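Side-chain contacts in alpha,alpha-trehalose-phosphate synthase (UDP-forming) (Burkholderia multivorans, PDB 5UOF), which is a glycosyltransferase family 20 member with the two-domain GT-B fold, present here as an assembly of two chains: residues 105-110 / 175-180; 113-118 / 143-148. One frame throughout, in Å; residues are numbered along the deposited sequence. Where two conformers were deposited one is given.

Contact 1 (105-110 / 175-180); sequences ARFDRQ and LVPPHD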
# COMPACT_ATOMS: atom_id res chain seq x y z
N ALA A 105 2.66 -1.00 10.61
CA ALA A 105 1.49 -1.34 11.40
C ALA A 105 1.79 -2.49 12.35
O ALA A 105 2.53 -3.43 12.00
CB ALA A 105 0.32 -1.70 10.49
N ARG A 106 1.21 -2.42 13.55
CA ARG A 106 1.36 -3.45 14.58
C ARG A 106 -0.02 -3.71 15.17
O ARG A 106 -0.40 -3.11 16.18
CB ARG A 106 2.36 -3.03 15.66
CG ARG A 106 3.75 -2.66 15.14
CD ARG A 106 4.48 -3.88 14.57
NE ARG A 106 5.87 -3.56 14.20
CZ ARG A 106 6.28 -3.26 12.97
NH1 ARG A 106 5.43 -3.25 11.95
NH2 ARG A 106 7.56 -2.99 12.75
N PHE A 107 -0.76 -4.64 14.58
CA PHE A 107 -2.09 -4.96 15.10
C PHE A 107 -2.04 -5.80 16.37
O PHE A 107 -1.29 -6.77 16.48
CB PHE A 107 -2.92 -5.69 14.05
CG PHE A 107 -4.26 -6.13 14.58
CD1 PHE A 107 -5.28 -5.20 14.74
CD2 PHE A 107 -4.48 -7.44 14.92
CE1 PHE A 107 -6.53 -5.59 15.26
CE2 PHE A 107 -5.71 -7.84 15.44
CZ PHE A 107 -6.74 -6.91 15.60
N ASP A 108 -2.88 -5.44 17.34
CA ASP A 108 -2.98 -6.19 18.59
C ASP A 108 -4.44 -6.27 19.00
O ASP A 108 -5.11 -5.25 19.12
CB ASP A 108 -2.15 -5.54 19.69
CG ASP A 108 -2.30 -6.24 21.03
OD1 ASP A 108 -1.62 -7.27 21.27
OD2 ASP A 108 -3.12 -5.78 21.83
N ARG A 109 -4.93 -7.49 19.23
CA ARG A 109 -6.35 -7.67 19.52
C ARG A 109 -6.78 -6.87 20.74
O ARG A 109 -7.86 -6.28 20.75
CB ARG A 109 -6.68 -9.15 19.74
CG ARG A 109 -6.75 -9.94 18.44
CD ARG A 109 -7.15 -11.41 18.68
NE ARG A 109 -7.10 -12.12 17.40
CZ ARG A 109 -7.35 -13.41 17.25
NH1 ARG A 109 -7.65 -14.16 18.30
NH2 ARG A 109 -7.27 -13.96 16.04
N GLN A 110 -5.96 -6.87 21.80
CA GLN A 110 -6.40 -6.19 23.01
C GLN A 110 -6.43 -4.68 22.81
O GLN A 110 -7.31 -4.01 23.35
CB GLN A 110 -5.51 -6.57 24.20
CG GLN A 110 -5.47 -8.06 24.50
CD GLN A 110 -6.83 -8.72 24.39
OE1 GLN A 110 -7.81 -8.26 24.99
NE2 GLN A 110 -6.90 -9.81 23.63
N LEU A 175 -4.96 -4.60 5.16
CA LEU A 175 -3.86 -4.80 6.10
C LEU A 175 -4.29 -4.56 7.54
O LEU A 175 -3.61 -5.01 8.46
CB LEU A 175 -2.69 -3.89 5.74
CG LEU A 175 -2.18 -4.17 4.31
CD1 LEU A 175 -1.05 -3.22 3.95
CD2 LEU A 175 -1.76 -5.60 4.17
N VAL A 176 -5.39 -3.84 7.75
CA VAL A 176 -6.00 -3.70 9.07
C VAL A 176 -6.89 -4.92 9.29
O VAL A 176 -7.91 -5.05 8.61
CB VAL A 176 -6.83 -2.41 9.18
CG1 VAL A 176 -7.48 -2.32 10.56
CG2 VAL A 176 -5.99 -1.17 8.91
N PRO A 177 -6.57 -5.84 10.20
CA PRO A 177 -7.34 -7.10 10.27
C PRO A 177 -8.83 -6.88 10.47
O PRO A 177 -9.64 -7.57 9.82
CB PRO A 177 -6.69 -7.85 11.45
CG PRO A 177 -5.22 -7.38 11.37
CD PRO A 177 -5.34 -5.90 11.01
N PRO A 178 -9.29 -5.91 11.32
CA PRO A 178 -10.74 -5.71 11.44
C PRO A 178 -11.35 -4.74 10.41
O PRO A 178 -12.33 -4.05 10.70
CB PRO A 178 -10.90 -5.17 12.87
CG PRO A 178 -9.64 -4.39 13.09
CD PRO A 178 -8.56 -5.20 12.40
N HIS A 179 -10.82 -4.75 9.18
CA HIS A 179 -11.27 -3.79 8.16
C HIS A 179 -12.77 -3.89 7.91
O HIS A 179 -13.44 -2.87 7.74
CB HIS A 179 -10.50 -4.01 6.86
CG HIS A 179 -10.55 -5.42 6.35
ND1 HIS A 179 -11.53 -5.87 5.50
CD2 HIS A 179 -9.71 -6.47 6.56
CE1 HIS A 179 -11.31 -7.15 5.21
NE2 HIS A 179 -10.21 -7.53 5.84
N ASP A 180 -13.32 -5.11 7.85
CA ASP A 180 -14.75 -5.25 7.60
C ASP A 180 -15.57 -4.58 8.70
O ASP A 180 -16.56 -3.89 8.41
CB ASP A 180 -15.15 -6.72 7.48
CG ASP A 180 -16.65 -6.91 7.30
OD1 ASP A 180 -17.15 -6.67 6.18
OD2 ASP A 180 -17.35 -7.27 8.28
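Phe-107 lays one face of its ring over Pro-177 and reaches on to Pro-178. Its CB already touches Pro-177, with CG of that ring at 3.9 Å. At the root of the phenyl ring the approach tightens: Phe-107 CG lies 3.6 Å from Pro-177 CG, which sits above the face, offset toward the rim. From the ring centroid to Pro-177 CG is 3.8 Å, 23° off the normal, the geometry of a CH-pi contact. Phe-107 CD1 has Pro-177 CD at 3.8 Å, and Phe-107 CD2 has Pro-177 CG at 3.6 Å. Beyond them Phe-107 CE2 keeps 4.1 Å from Pro-177 CB, while Phe-107 CE1 meets Pro-178 CD obliquely at 3.5 Å. The tip, Phe-107 CZ, is 4.1 Å from Pro-178 CD. With chi1 at 175°, CG stands opposite the backbone N, which carries the ring across to Pro-177. The contact joins the loops leading into helices 109-127 and 179-186, with Asp-108 and Pro-178 at the N-caps. Tyr-414 of the second subunit also packs on Phe-107, and Arg-109 forms salt bridges with Asp-415 and Asp-421 of that subunit. Between the segments cohesion is therefore dispersion and CH-pi, and the charged pairing is left to the subunit interface.

Contact 2 (113-118 / 143-148); sequences AGYLRV and LLPFAH. With EDO (1,2-ethanediol), chain I.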
# COMPACT_ATOMS: atom_id res chain seq x y z
N ALA A 113 -9.69 -4.00 21.00
CA ALA A 113 -10.79 -4.01 21.96
C ALA A 113 -10.80 -2.72 22.78
O ALA A 113 -11.88 -2.19 23.08
CB ALA A 113 -10.68 -5.22 22.89
N GLY A 114 -9.62 -2.21 23.13
CA GLY A 114 -9.56 -0.98 23.91
C GLY A 114 -10.05 0.23 23.14
O GLY A 114 -10.68 1.12 23.70
N TYR A 115 -9.74 0.28 21.84
CA TYR A 115 -10.25 1.31 20.94
C TYR A 115 -11.77 1.33 20.90
O TYR A 115 -12.40 2.38 21.07
CB TYR A 115 -9.66 1.03 19.57
CG TYR A 115 -10.11 1.85 18.39
CD1 TYR A 115 -9.81 3.19 18.29
CD2 TYR A 115 -10.74 1.24 17.32
CE1 TYR A 115 -10.18 3.93 17.18
CE2 TYR A 115 -11.10 1.96 16.19
CZ TYR A 115 -10.81 3.30 16.13
OH TYR A 115 -11.15 4.03 15.01
N LEU A 116 -12.37 0.15 20.70
CA LEU A 116 -13.83 0.06 20.77
C LEU A 116 -14.34 0.49 22.15
O LEU A 116 -15.33 1.23 22.24
CB LEU A 116 -14.29 -1.36 20.45
CG LEU A 116 -13.85 -1.91 19.09
CD1 LEU A 116 -14.56 -3.23 18.80
CD2 LEU A 116 -14.04 -0.89 17.97
N ARG A 117 -13.66 0.06 23.21
CA ARG A 117 -14.14 0.33 24.56
C ARG A 117 -14.18 1.83 24.85
O ARG A 117 -15.17 2.34 25.38
CB ARG A 117 -13.28 -0.39 25.60
CG ARG A 117 -13.79 -0.16 27.04
CD ARG A 117 -12.76 -0.55 28.10
NE ARG A 117 -11.60 0.35 28.10
CZ ARG A 117 -11.59 1.56 28.65
NH1 ARG A 117 -12.68 2.04 29.26
NH2 ARG A 117 -10.49 2.30 28.60
N VAL A 118 -13.11 2.55 24.51
CA VAL A 118 -13.09 3.97 24.84
C VAL A 118 -14.07 4.74 23.98
O VAL A 118 -14.67 5.72 24.44
CB VAL A 118 -11.67 4.55 24.75
CG1 VAL A 118 -10.77 3.89 25.78
CG2 VAL A 118 -11.10 4.42 23.34
N LEU A 143 -12.01 8.38 16.37
CA LEU A 143 -13.42 8.30 16.75
C LEU A 143 -14.25 7.61 15.69
O LEU A 143 -15.47 7.77 15.65
CB LEU A 143 -13.96 9.71 17.01
CG LEU A 143 -13.42 10.43 18.23
CD1 LEU A 143 -13.67 11.93 18.15
CD2 LEU A 143 -14.03 9.82 19.48
N LEU A 144 -13.61 6.87 14.79
CA LEU A 144 -14.36 6.16 13.75
C LEU A 144 -15.54 5.33 14.27
O LEU A 144 -16.63 5.42 13.69
CB LEU A 144 -13.36 5.33 12.94
CG LEU A 144 -13.86 4.75 11.63
CD1 LEU A 144 -12.72 4.69 10.66
CD2 LEU A 144 -14.44 3.37 11.88
N PRO A 145 -15.42 4.54 15.34
CA PRO A 145 -16.57 3.74 15.80
C PRO A 145 -17.63 4.53 16.56
O PRO A 145 -18.57 3.92 17.09
CB PRO A 145 -15.93 2.70 16.73
CG PRO A 145 -14.45 2.82 16.56
CD PRO A 145 -14.21 4.23 16.13
N PHE A 146 -17.54 5.86 16.61
CA PHE A 146 -18.36 6.63 17.55
C PHE A 146 -19.85 6.56 17.19
O PHE A 146 -20.69 6.37 18.08
CB PHE A 146 -17.88 8.08 17.59
CG PHE A 146 -18.37 8.86 18.78
CD1 PHE A 146 -17.72 8.77 20.01
CD2 PHE A 146 -19.47 9.70 18.67
CE1 PHE A 146 -18.16 9.51 21.10
CE2 PHE A 146 -19.91 10.43 19.75
CZ PHE A 146 -19.26 10.34 20.97
N ALA A 147 -20.20 6.73 15.91
CA ALA A 147 -21.60 6.64 15.51
C ALA A 147 -22.18 5.27 15.81
O ALA A 147 -23.32 5.16 16.26
CB ALA A 147 -21.79 6.94 14.03
N HIS A 148 -21.43 4.20 15.53
CA HIS A 148 -21.95 2.87 15.79
C HIS A 148 -22.28 2.70 17.26
O HIS A 148 -23.33 2.14 17.61
CB HIS A 148 -20.94 1.81 15.31
CG HIS A 148 -21.45 0.41 15.42
ND1 HIS A 148 -21.21 -0.38 16.53
CD2 HIS A 148 -22.24 -0.32 14.60
CE1 HIS A 148 -21.80 -1.54 16.36
NE2 HIS A 148 -22.43 -1.53 15.20
C1 EDO I . -17.69 1.21 19.46
O1 EDO I . -17.46 0.45 20.65
C2 EDO I . -18.54 0.39 18.50
O2 EDO I . -19.90 0.32 18.97
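Two flat groups organise the meeting: the phenol of Tyr-115, approached obliquely by Pro-145, and the imidazole of His-148, met at its edge by a 1,2-ethanediol. Phe-89 meets the first ring and Phe-185 the second, planes at about 45° in both pairs. Pro-145 CG lies 3.5 Å from Tyr-115 CE2, the two side chains crossing at about a right angle. With CG anti to the backbone N (chi1 174°), the tyrosine extends toward the turn at 143-146, where Tyr-115 OH has Leu-144 CB and Pro-145 CD both at 3.3 Å while hydrogen-bonding the carbonyl O of Tyr-141. That bond satisfies a phenol oxygen otherwise set among apolar carbons. Leu-116 adds a looser touch, CD2 to Pro-145 CG at 4.0 Å. The diol, probably from the crystallisation liquor, bridges the segments: its O1 donates to the carbonyl O of Leu-116 at 2.8 Å, and its O2 lies in the imidazole plane, 2.9 Å from His-148 ND1 in a nearly straight bond (171°). The type I turn from Leu-143 to Phe-146 lies between strand 135-139 and helix 146-152, which is followed by the parallel neighbouring strand 159-162: a beta-alpha-beta unit, as in the Rossmann-like domains of GT-B glycosyltransferases.

The centres of contacts 1 and 2 lie 14 Å apart, on the same side of the chain's centre, and both draw on the region of helix 109-127: contact 1 uses the loop leading into this helix, contact 2 its following turns. They meet the lead-ins to helices 179-186 and 146-152 respectively. Along the chain the order is 105-110, 113-118, 143-148, 175-180, so the sequence spanned by contact 2 falls wholly within that spanned by contact 1. Strands 135-139 and 159-162, neighbours in the ten-stranded sheet, come between 105-110 and 175-180 in sequence, and both contacts belong to the domain built on that sheet. Contact 1 reaches the second subunit, whereas contact 2 is buried within its own chain.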